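PDB 6OYC: glycosylation Associate Protein 1 from Streptococcus agalactiae serotype V, which probably acts in the accessory Sec pathway, forming a complex with Gap2 and Gap3 that supports secretion and glycosylation of a surface adhesin. Local coordinates for residues A[49-54]-A[214-219]; A[316-321]-A[344-349]; A[338-343]-A[377-382]. One frame throughout, in Å; residues are numbered along the deposited sequence.

Interaction 1. Residues A[49-54]-A[214-219]; sequences RLVVLN and EKYLTY
Tyr219 and Arg49 both start with CG anti to the backbone N (chi1 177° and 174°), and a bend of the Arg49 chain at chi3 places its NE, which meets the phenol oxygen. The contact lays helix 208-223 against strand 48-52 of one of two Rossmann-like parallel sheets, consistent with the GT-B clan; the axes of 49-52 and 214-219 run nearly antiparallel (156°), 10.8 Å apart. Arg49 grips Tyr219 side-on with two nitrogens converging on one atom: NE to OH at 3.0 Å and NH2 to the same OH at 3.3 Å. Neither bond is straight, the phenol oxygen lying a little out of the guanidinium plane, and that plane stands almost perpendicular to the tyrosine ring. His3 ND1, on the adjoining strand 2-5, also hydrogen-bonds Tyr219 OH, so this buried hydroxyl has partners on two strands. Tyr74 meets the Tyr219 ring as well. Next to the polar end the contact is apolar. Val51 points at the helix and meets Tyr219 tip to tip, CG2 lying 3.5 Å from Tyr219 CE2, while its other methyl, CG1, stands over a face of that ring. Val51 CG1 also lies near the edge of the Tyr216 ring, one helical turn earlier, 4.4 Å from Tyr216 CD1. Phe241 and Ile242 of helix 239-242 touch both Leu53 and Tyr216. Past the end of the strand, Leu53 reaches the helix with its branch tip, CD2 resting 4.2 Å from Tyr216 CD1.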
loop_
_atom_site.group_PDB
_atom_site.type_symbol
_atom_site.label_atom_id
_atom_site.label_comp_id
_atom_site.label_asym_id
_atom_site.label_seq_id
_atom_site.Cartn_x
_atom_site.Cartn_y
_atom_site.Cartn_z
ATOM N N ARG A 49 16.837 -10.519 -0.317
ATOM C CA ARG A 49 16.623 -9.975 1.009
ATOM C C ARG A 49 16.135 -8.541 0.877
ATOM O O ARG A 49 16.509 -7.823 -0.054
ATOM C CB ARG A 49 17.904 -10.035 1.852
ATOM C CG ARG A 49 17.790 -9.357 3.195
ATOM C CD ARG A 49 18.697 -10.007 4.217
ATOM N NE ARG A 49 20.079 -9.720 3.928
ATOM C CZ ARG A 49 21.031 -10.630 3.781
ATOM N NH1 ARG A 49 20.766 -11.924 3.915
ATOM N NH2 ARG A 49 22.261 -10.221 3.498
ATOM N N LEU A 50 15.287 -8.137 1.818
ATOM C CA LEU A 50 14.773 -6.779 1.880
ATOM C C LEU A 50 15.651 -5.937 2.800
ATOM O O LEU A 50 16.096 -6.409 3.847
ATOM C CB LEU A 50 13.331 -6.807 2.382
ATOM C CG LEU A 50 12.442 -5.577 2.248
ATOM C CD1 LEU A 50 11.933 -5.398 0.835
ATOM C CD2 LEU A 50 11.277 -5.732 3.233
ATOM N N VAL A 51 15.919 -4.699 2.397
ATOM C CA VAL A 51 16.783 -3.793 3.151
ATOM C C VAL A 51 15.947 -2.554 3.445
ATOM O O VAL A 51 15.751 -1.704 2.563
ATOM C CB VAL A 51 18.071 -3.430 2.392
ATOM C CG1 VAL A 51 18.920 -2.479 3.210
ATOM C CG2 VAL A 51 18.877 -4.691 1.992
ATOM N N VAL A 52 15.478 -2.433 4.687
ATOM C CA VAL A 52 14.472 -1.442 5.068
ATOM C C VAL A 52 15.170 -0.309 5.799
ATOM O O VAL A 52 15.777 -0.525 6.854
ATOM C CB VAL A 52 13.374 -2.067 5.946
ATOM C CG1 VAL A 52 12.376 -0.997 6.413
ATOM C CG2 VAL A 52 12.661 -3.168 5.171
ATOM N N LEU A 53 15.058 0.903 5.262
ATOM C CA LEU A 53 15.847 2.008 5.793
ATOM C C LEU A 53 15.107 2.834 6.829
ATOM O O LEU A 53 15.753 3.443 7.682
ATOM C CB LEU A 53 16.310 2.924 4.661
ATOM C CG LEU A 53 17.260 2.321 3.629
ATOM C CD1 LEU A 53 17.726 3.405 2.640
ATOM C CD2 LEU A 53 18.453 1.664 4.280
ATOM N N ASN A 54 13.776 2.880 6.783
ATOM C CA ASN A 54 13.014 3.717 7.698
ATOM C C ASN A 54 12.510 2.905 8.880
ATOM O O ASN A 54 12.550 1.675 8.892
ATOM C CB ASN A 54 11.835 4.386 6.982
ATOM C CG ASN A 54 10.864 3.379 6.384
ATOM O OD1 ASN A 54 11.261 2.469 5.659
ATOM N ND2 ASN A 54 9.590 3.541 6.688
ATOM N N GLU A 214 24.896 5.952 7.465
ATOM C CA GLU A 214 26.002 5.220 8.089
ATOM C C GLU A 214 25.663 3.743 8.221
ATOM O O GLU A 214 26.456 2.872 7.840
ATOM C CB GLU A 214 26.333 5.823 9.460
ATOM C CG GLU A 214 27.307 4.976 10.262
ATOM C CD GLU A 214 27.626 5.549 11.633
ATOM O OE1 GLU A 214 27.680 6.790 11.800
ATOM O OE2 GLU A 214 27.822 4.737 12.558
ATOM N N LYS A 215 24.464 3.440 8.731
ATOM C CA LYS A 215 24.045 2.045 8.823
ATOM C C LYS A 215 23.971 1.395 7.444
ATOM O O LYS A 215 24.404 0.252 7.273
ATOM C CB LYS A 215 22.703 1.942 9.548
ATOM C CG LYS A 215 22.757 2.409 10.985
ATOM C CD LYS A 215 23.854 1.675 11.750
ATOM C CE LYS A 215 23.507 0.215 11.974
ATOM N NZ LYS A 215 24.696 -0.597 12.414
ATOM N N TYR A 216 23.460 2.110 6.436
ATOM C CA TYR A 216 23.378 1.499 5.108
ATOM C C TYR A 216 24.766 1.193 4.546
ATOM O O TYR A 216 25.006 0.107 3.995
ATOM C CB TYR A 216 22.616 2.381 4.124
ATOM C CG TYR A 216 22.691 1.782 2.745
ATOM C CD1 TYR A 216 22.037 0.590 2.460
ATOM C CD2 TYR A 216 23.456 2.365 1.742
ATOM C CE1 TYR A 216 22.104 0.007 1.209
ATOM C CE2 TYR A 216 23.533 1.792 0.478
ATOM C CZ TYR A 216 22.858 0.605 0.219
ATOM O OH TYR A 216 22.917 0.003 -1.025
ATOM N N LEU A 217 25.693 2.149 4.643
ATOM C CA LEU A 217 27.005 1.889 4.068
ATOM C C LEU A 217 27.689 0.724 4.777
ATOM O O LEU A 217 28.366 -0.081 4.131
ATOM C CB LEU A 217 27.855 3.157 4.097
ATOM C CG LEU A 217 27.201 4.274 3.274
ATOM C CD1 LEU A 217 28.018 5.554 3.326
ATOM C CD2 LEU A 217 26.924 3.858 1.826
ATOM N N THR A 218 27.463 0.569 6.081
ATOM C CA THR A 218 27.952 -0.627 6.754
ATOM C C THR A 218 27.319 -1.888 6.175
ATOM O O THR A 218 28.018 -2.884 5.942
ATOM C CB THR A 218 27.684 -0.543 8.255
ATOM O OG1 THR A 218 28.438 0.536 8.822
ATOM C CG2 THR A 218 28.072 -1.849 8.928
ATOM N N TYR A 219 25.998 -1.872 5.936
ATOM C CA TYR A 219 25.350 -3.039 5.339
ATOM C C TYR A 219 25.970 -3.346 3.984
ATOM O O TYR A 219 26.246 -4.505 3.653
ATOM C CB TYR A 219 23.836 -2.809 5.185
ATOM C CG TYR A 219 23.124 -3.978 4.499
ATOM C CD1 TYR A 219 22.618 -5.043 5.244
ATOM C CD2 TYR A 219 22.978 -4.028 3.113
ATOM C CE1 TYR A 219 21.982 -6.124 4.627
ATOM C CE2 TYR A 219 22.347 -5.118 2.483
ATOM C CZ TYR A 219 21.852 -6.153 3.250
ATOM O OH TYR A 219 21.222 -7.227 2.655
#

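Interaction 2. Residues A[316-321]-A[344-349]; sequences RDLEIY and LKNNDI
Leu318 and Ile349 pair at the N-terminal ends of the two parallel strands of a beta-alpha-beta unit: strand 318-323, helix 329-344 and strand 349-354 follow one another in the chain. Between the two segments there is one backbone hydrogen bond, Leu318 N to Asp348 O at 2.9 Å; Leu318 and Ile320 pair onward with Lys350. A CA-H...O contact accompanies it, Ile349 CA to Leu318 O at 3.4 Å. Within the loop, Asn346 OD1 accepts from Asp348 N (3.0 Å) in an Asx turn, inside a type I turn from Asn346 to Ile349; Asn346 ND2 bonds to Glu482. Among apolar contacts, Leu318 and Ile349 share a sheet face, Leu318 CB 4.3 Å from Ile349 CG1, and Ile320 CD1 lies 3.8 Å from Ile349 CG2. Against the loop, the Leu318 and Asn346 side chains cross at about a right angle, with Leu318 CD1 3.9 Å from Asn346 ND2 and also near Asp348 CB. The charged groups meet less directly. With CG anti to the backbone N (chi1 174°), Arg316 lays its CG 3.8 Å from Asp348 OD2, but its NE remains 5.2 Å from Asp348 OD1, and the salt bridge of Asp317 is with Lys350. The strand pairing therefore rests on backbone bonding and apolar packing, while the Arg316 and Asp348 charges could add at most a longer-range attraction.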
loop_
_atom_site.group_PDB
_atom_site.type_symbol
_atom_site.label_atom_id
_atom_site.label_comp_id
_atom_site.label_asym_id
_atom_site.label_seq_id
_atom_site.Cartn_x
_atom_site.Cartn_y
_atom_site.Cartn_z
ATOM N N ARG A 316 -24.297 -18.006 -9.179
ATOM C CA ARG A 316 -25.331 -17.605 -10.125
ATOM C C ARG A 316 -25.412 -16.086 -10.245
ATOM O O ARG A 316 -25.675 -15.568 -11.335
ATOM C CB ARG A 316 -26.689 -18.194 -9.721
ATOM C CG ARG A 316 -27.862 -17.703 -10.580
ATOM C CD ARG A 316 -29.190 -18.370 -10.236
ATOM N NE ARG A 316 -29.228 -18.883 -8.869
ATOM C CZ ARG A 316 -30.346 -19.114 -8.186
ATOM N NH1 ARG A 316 -31.529 -18.866 -8.739
ATOM N NH2 ARG A 316 -30.284 -19.592 -6.947
ATOM N N ASP A 317 -25.171 -15.367 -9.150
ATOM C CA ASP A 317 -25.145 -13.910 -9.185
ATOM C C ASP A 317 -24.105 -13.423 -10.188
ATOM O O ASP A 317 -23.068 -14.055 -10.396
ATOM C CB ASP A 317 -24.828 -13.358 -7.794
ATOM C CG ASP A 317 -25.983 -13.538 -6.823
ATOM O OD1 ASP A 317 -27.113 -13.774 -7.296
ATOM O OD2 ASP A 317 -25.772 -13.448 -5.593
ATOM N N LEU A 318 -24.407 -12.308 -10.847
ATOM C CA LEU A 318 -23.465 -11.648 -11.759
ATOM C C LEU A 318 -23.150 -10.295 -11.120
ATOM O O LEU A 318 -23.821 -9.292 -11.392
ATOM C CB LEU A 318 -24.033 -11.493 -13.164
ATOM C CG LEU A 318 -24.295 -12.772 -13.962
ATOM C CD1 LEU A 318 -25.208 -12.477 -15.133
ATOM C CD2 LEU A 318 -23.000 -13.382 -14.455
ATOM N N GLU A 319 -22.144 -10.275 -10.247
ATOM C CA GLU A 319 -21.928 -9.136 -9.369
ATOM C C GLU A 319 -21.026 -8.107 -10.041
ATOM O O GLU A 319 -19.899 -8.425 -10.463
ATOM C CB GLU A 319 -21.336 -9.581 -8.036
ATOM C CG GLU A 319 -21.389 -8.492 -6.970
ATOM C CD GLU A 319 -20.497 -8.789 -5.773
ATOM O OE1 GLU A 319 -20.216 -7.842 -4.997
ATOM O OE2 GLU A 319 -20.084 -9.963 -5.603
ATOM N N ILE A 320 -21.534 -6.880 -10.141
ATOM C CA ILE A 320 -20.803 -5.746 -10.693
ATOM C C ILE A 320 -20.204 -4.949 -9.541
ATOM O O ILE A 320 -20.914 -4.562 -8.600
ATOM C CB ILE A 320 -21.717 -4.853 -11.554
ATOM C CG1 ILE A 320 -22.339 -5.649 -12.700
ATOM C CG2 ILE A 320 -20.945 -3.633 -12.085
ATOM C CD1 ILE A 320 -23.103 -4.799 -13.678
ATOM N N TYR A 321 -18.906 -4.678 -9.638
ATOM C CA TYR A 321 -18.146 -3.902 -8.660
ATOM C C TYR A 321 -17.947 -2.500 -9.234
ATOM O O TYR A 321 -17.126 -2.312 -10.135
ATOM C CB TYR A 321 -16.814 -4.617 -8.405
ATOM C CG TYR A 321 -15.858 -4.072 -7.353
ATOM C CD1 TYR A 321 -14.950 -3.052 -7.659
ATOM C CD2 TYR A 321 -15.790 -4.646 -6.085
ATOM C CE1 TYR A 321 -14.049 -2.587 -6.696
ATOM C CE2 TYR A 321 -14.888 -4.188 -5.128
ATOM C CZ TYR A 321 -14.028 -3.155 -5.438
ATOM O OH TYR A 321 -13.135 -2.689 -4.501
ATOM N N LEU A 344 -33.328 -4.719 -15.091
ATOM C CA LEU A 344 -34.657 -5.242 -15.387
ATOM C C LEU A 344 -34.583 -6.343 -16.429
ATOM O O LEU A 344 -35.339 -7.315 -16.369
ATOM C CB LEU A 344 -35.586 -4.134 -15.866
ATOM C CG LEU A 344 -35.925 -2.981 -14.932
ATOM C CD1 LEU A 344 -36.412 -1.857 -15.795
ATOM C CD2 LEU A 344 -36.988 -3.373 -13.918
ATOM N N LYS A 345 -33.661 -6.220 -17.377
ATOM C CA LYS A 345 -33.443 -7.243 -18.389
ATOM C C LYS A 345 -32.686 -8.461 -17.872
ATOM O O LYS A 345 -32.530 -9.428 -18.630
ATOM C CB LYS A 345 -32.665 -6.649 -19.566
ATOM C CG LYS A 345 -33.493 -5.835 -20.540
ATOM C CD LYS A 345 -32.600 -5.236 -21.610
ATOM C CE LYS A 345 -31.664 -6.283 -22.200
ATOM N NZ LYS A 345 -30.232 -5.841 -22.178
ATOM N N ASN A 346 -32.196 -8.448 -16.624
ATOM C CA ASN A 346 -31.367 -9.555 -16.131
ATOM C C ASN A 346 -31.391 -9.553 -14.601
ATOM O O ASN A 346 -30.653 -8.789 -13.969
ATOM C CB ASN A 346 -29.953 -9.452 -16.664
ATOM C CG ASN A 346 -29.140 -10.694 -16.379
ATOM O OD1 ASN A 346 -29.396 -11.409 -15.412
ATOM N ND2 ASN A 346 -28.152 -10.963 -17.225
ATOM N N ASN A 347 -32.209 -10.445 -14.028
ATOM C CA ASN A 347 -32.434 -10.534 -12.588
ATOM C C ASN A 347 -31.225 -11.058 -11.814
ATOM O O ASN A 347 -31.230 -10.990 -10.578
ATOM C CB ASN A 347 -33.647 -11.434 -12.313
ATOM C CG ASN A 347 -33.753 -12.585 -13.302
ATOM O OD1 ASN A 347 -33.055 -13.592 -13.177
ATOM N ND2 ASN A 347 -34.627 -12.439 -14.294
ATOM N N ASP A 348 -30.207 -11.586 -12.497
ATOM C CA ASP A 348 -29.025 -12.101 -11.821
ATOM C C ASP A 348 -27.962 -11.031 -11.579
ATOM O O ASP A 348 -27.058 -11.245 -10.762
ATOM C CB ASP A 348 -28.437 -13.271 -12.621
ATOM C CG ASP A 348 -29.290 -14.534 -12.520
ATOM O OD1 ASP A 348 -30.168 -14.598 -11.637
ATOM O OD2 ASP A 348 -29.095 -15.459 -13.327
ATOM N N ILE A 349 -28.065 -9.879 -12.245
ATOM C CA ILE A 349 -27.105 -8.800 -12.049
ATOM C C ILE A 349 -27.347 -8.139 -10.700
ATOM O O ILE A 349 -28.490 -7.831 -10.337
ATOM C CB ILE A 349 -27.208 -7.779 -13.187
ATOM C CG1 ILE A 349 -26.692 -8.384 -14.491
ATOM C CG2 ILE A 349 -26.441 -6.523 -12.837
ATOM C CD1 ILE A 349 -26.986 -7.539 -15.694
#

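Interaction 3. Residues A[338-343]-A[377-382]; sequences SLYKVM and FDQKFF
Tyr340 of helix 329-344 pushes its ring into three phenylalanines of the loop 377-382, and together they form an aromatic cluster. The tight part lies around the base and flank of that ring. Phe377 comes over one face, its CD2 3.4 Å from Tyr340 CG and offset toward the rim, the two planes oblique at 49°. Phe382, in contrast, receives the edge of Tyr340 on its own face in a T-shaped pair, planes at 78° and centroids 5.2 Å apart. Tyr340 CB adds a CH-pi contact over that same face. The Phe381 ring is nearly parallel to Tyr340 but slid aside, so that it barely overlaps and touches mainly through CZ, 3.7 Å from Tyr340 CE1. Met343 fits beside two rings: SD lies in the plane of Phe382 at its edge, 3.7 Å from CE1, a Met-aromatic contact, while CB meets the edge of Phe381. Toward the more solvent-accessible side the packing gives way to a single polar bond. In Gln379 the bend at chi2 (-114°) places CD, and NE2 donates to Tyr340 OH at 2.8 Å, almost straight and with the oxygen in the amide plane. The contact thus fastens the loop that follows helix 360-375 onto helix 329-344, whose Leu339 and Met343 also pack on strand 349-354 and whose Leu339 and Val342 touch Ile477 of helix 473-481.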
loop_
_atom_site.group_PDB
_atom_site.type_symbol
_atom_site.label_atom_id
_atom_site.label_comp_id
_atom_site.label_asym_id
_atom_site.label_seq_id
_atom_site.Cartn_x
_atom_site.Cartn_y
_atom_site.Cartn_z
ATOM N N SER A 338 -28.781 3.677 -16.637
ATOM C CA SER A 338 -28.426 2.533 -17.464
ATOM C C SER A 338 -28.390 1.252 -16.651
ATOM O O SER A 338 -28.739 0.181 -17.167
ATOM C CB SER A 338 -27.085 2.772 -18.152
ATOM O OG SER A 338 -27.238 3.618 -19.276
ATOM N N LEU A 339 -27.981 1.339 -15.380
ATOM C CA LEU A 339 -27.933 0.141 -14.545
ATOM C C LEU A 339 -29.328 -0.425 -14.331
ATOM O O LEU A 339 -29.522 -1.645 -14.386
ATOM C CB LEU A 339 -27.264 0.445 -13.199
ATOM C CG LEU A 339 -25.750 0.736 -13.191
ATOM C CD1 LEU A 339 -25.302 1.280 -11.827
ATOM C CD2 LEU A 339 -24.936 -0.481 -13.596
ATOM N N TYR A 340 -30.306 0.456 -14.086
ATOM C CA TYR A 340 -31.707 0.052 -14.028
ATOM C C TYR A 340 -32.118 -0.723 -15.280
ATOM O O TYR A 340 -32.689 -1.815 -15.186
ATOM C CB TYR A 340 -32.581 1.292 -13.835
ATOM C CG TYR A 340 -34.036 0.992 -13.536
ATOM C CD1 TYR A 340 -34.413 0.446 -12.318
ATOM C CD2 TYR A 340 -35.032 1.269 -14.468
ATOM C CE1 TYR A 340 -35.743 0.169 -12.038
ATOM C CE2 TYR A 340 -36.363 1.007 -14.192
ATOM C CZ TYR A 340 -36.711 0.447 -12.981
ATOM O OH TYR A 340 -38.026 0.176 -12.699
ATOM N N LYS A 341 -31.788 -0.196 -16.461
ATOM C CA LYS A 341 -32.224 -0.827 -17.706
ATOM C C LYS A 341 -31.661 -2.237 -17.857
ATOM O O LYS A 341 -32.403 -3.178 -18.173
ATOM C CB LYS A 341 -31.828 0.039 -18.903
ATOM C CG LYS A 341 -32.803 1.177 -19.208
ATOM C CD LYS A 341 -32.651 1.647 -20.645
ATOM C CE LYS A 341 -32.411 3.159 -20.722
ATOM N NZ LYS A 341 -33.583 3.981 -20.292
ATOM N N VAL A 342 -30.349 -2.411 -17.645
ATOM C CA VAL A 342 -29.776 -3.745 -17.824
ATOM C C VAL A 342 -30.250 -4.693 -16.729
ATOM O O VAL A 342 -30.302 -5.911 -16.933
ATOM C CB VAL A 342 -28.236 -3.698 -17.888
ATOM C CG1 VAL A 342 -27.756 -2.543 -18.762
ATOM C CG2 VAL A 342 -27.631 -3.635 -16.490
ATOM N N MET A 343 -30.623 -4.157 -15.565
ATOM C CA MET A 343 -30.982 -5.004 -14.435
ATOM C C MET A 343 -32.403 -5.529 -14.555
ATOM O O MET A 343 -32.673 -6.670 -14.161
ATOM C CB MET A 343 -30.800 -4.238 -13.126
ATOM C CG MET A 343 -29.383 -4.354 -12.570
ATOM S SD MET A 343 -29.061 -3.216 -11.223
ATOM C CE MET A 343 -29.876 -4.052 -9.854
ATOM N N PHE A 377 -36.523 5.557 -8.494
ATOM C CA PHE A 377 -36.951 4.508 -9.407
ATOM C C PHE A 377 -38.112 3.695 -8.861
ATOM O O PHE A 377 -38.679 2.885 -9.606
ATOM C CB PHE A 377 -35.782 3.596 -9.762
ATOM C CG PHE A 377 -34.759 4.260 -10.626
ATOM C CD1 PHE A 377 -33.892 5.202 -10.092
ATOM C CD2 PHE A 377 -34.672 3.960 -11.973
ATOM C CE1 PHE A 377 -32.945 5.821 -10.880
ATOM C CE2 PHE A 377 -33.722 4.576 -12.771
ATOM C CZ PHE A 377 -32.859 5.508 -12.228
ATOM N N ASP A 378 -38.468 3.880 -7.585
ATOM C CA ASP A 378 -39.717 3.358 -7.037
ATOM C C ASP A 378 -39.745 1.822 -7.012
ATOM O O ASP A 378 -40.817 1.208 -7.046
ATOM C CB ASP A 378 -40.898 3.939 -7.836
ATOM C CG ASP A 378 -42.238 3.521 -7.306
ATOM O OD1 ASP A 378 -42.458 3.679 -6.087
ATOM O OD2 ASP A 378 -43.058 3.031 -8.120
ATOM N N GLN A 379 -38.580 1.174 -6.934
ATOM C CA GLN A 379 -38.493 -0.274 -7.090
ATOM C C GLN A 379 -37.546 -0.875 -6.060
ATOM O O GLN A 379 -36.391 -0.447 -5.944
ATOM C CB GLN A 379 -38.027 -0.629 -8.502
ATOM C CG GLN A 379 -39.102 -0.458 -9.551
ATOM C CD GLN A 379 -39.514 -1.779 -10.151
ATOM O OE1 GLN A 379 -40.105 -2.618 -9.472
ATOM N NE2 GLN A 379 -39.193 -1.980 -11.425
ATOM N N LYS A 380 -38.027 -1.904 -5.348
ATOM C CA LYS A 380 -37.318 -2.404 -4.176
ATOM C C LYS A 380 -36.032 -3.140 -4.550
ATOM O O LYS A 380 -35.055 -3.108 -3.785
ATOM C CB LYS A 380 -38.237 -3.297 -3.340
ATOM C CG LYS A 380 -37.612 -3.726 -2.008
ATOM C CD LYS A 380 -38.393 -3.202 -0.800
ATOM C CE LYS A 380 -37.830 -3.765 0.512
ATOM N NZ LYS A 380 -36.981 -2.799 1.286
ATOM N N PHE A 381 -35.996 -3.803 -5.711
ATOM C CA PHE A 381 -34.756 -4.447 -6.131
ATOM C C PHE A 381 -33.662 -3.426 -6.438
ATOM O O PHE A 381 -32.479 -3.789 -6.474
ATOM C CB PHE A 381 -35.006 -5.352 -7.341
ATOM C CG PHE A 381 -34.978 -4.633 -8.663
ATOM C CD1 PHE A 381 -36.122 -4.021 -9.162
ATOM C CD2 PHE A 381 -33.807 -4.580 -9.419
ATOM C CE1 PHE A 381 -36.099 -3.360 -10.385
ATOM C CE2 PHE A 381 -33.773 -3.914 -10.642
ATOM C CZ PHE A 381 -34.919 -3.310 -11.129
ATOM N N PHE A 382 -34.035 -2.160 -6.638
ATOM C CA PHE A 382 -33.123 -1.082 -6.993
ATOM C C PHE A 382 -33.094 -0.035 -5.887
ATOM O O PHE A 382 -33.380 1.141 -6.133
ATOM C CB PHE A 382 -33.562 -0.453 -8.324
ATOM C CG PHE A 382 -32.456 0.249 -9.084
ATOM C CD1 PHE A 382 -31.530 -0.478 -9.824
ATOM C CD2 PHE A 382 -32.363 1.636 -9.081
ATOM C CE1 PHE A 382 -30.514 0.164 -10.536
ATOM C CE2 PHE A 382 -31.346 2.286 -9.786
ATOM C CZ PHE A 382 -30.420 1.548 -10.514
#

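How the interactions relate
Interaction 1 stands apart, its centre about 51 Å from that of interaction 2 and 56 Å from that of interaction 3, on the opposite side of the chain's centre and in a different parallel sheet. Interactions 2 and 3 meet around helix 329-344: interaction 3 uses its last turns, against the phenylalanine loop, and interaction 2 its final residue and the loop after it, which leads into strand 349-354. They touch directly, Ile349 against Met343 and Leu344 against Phe381 and Gln379. Interaction 1 is buried, a phenol-guanidinium grip beside aliphatic packing; interactions 2 and 3 are partly buried, one dominated by strand pairing and the other by aromatic rings.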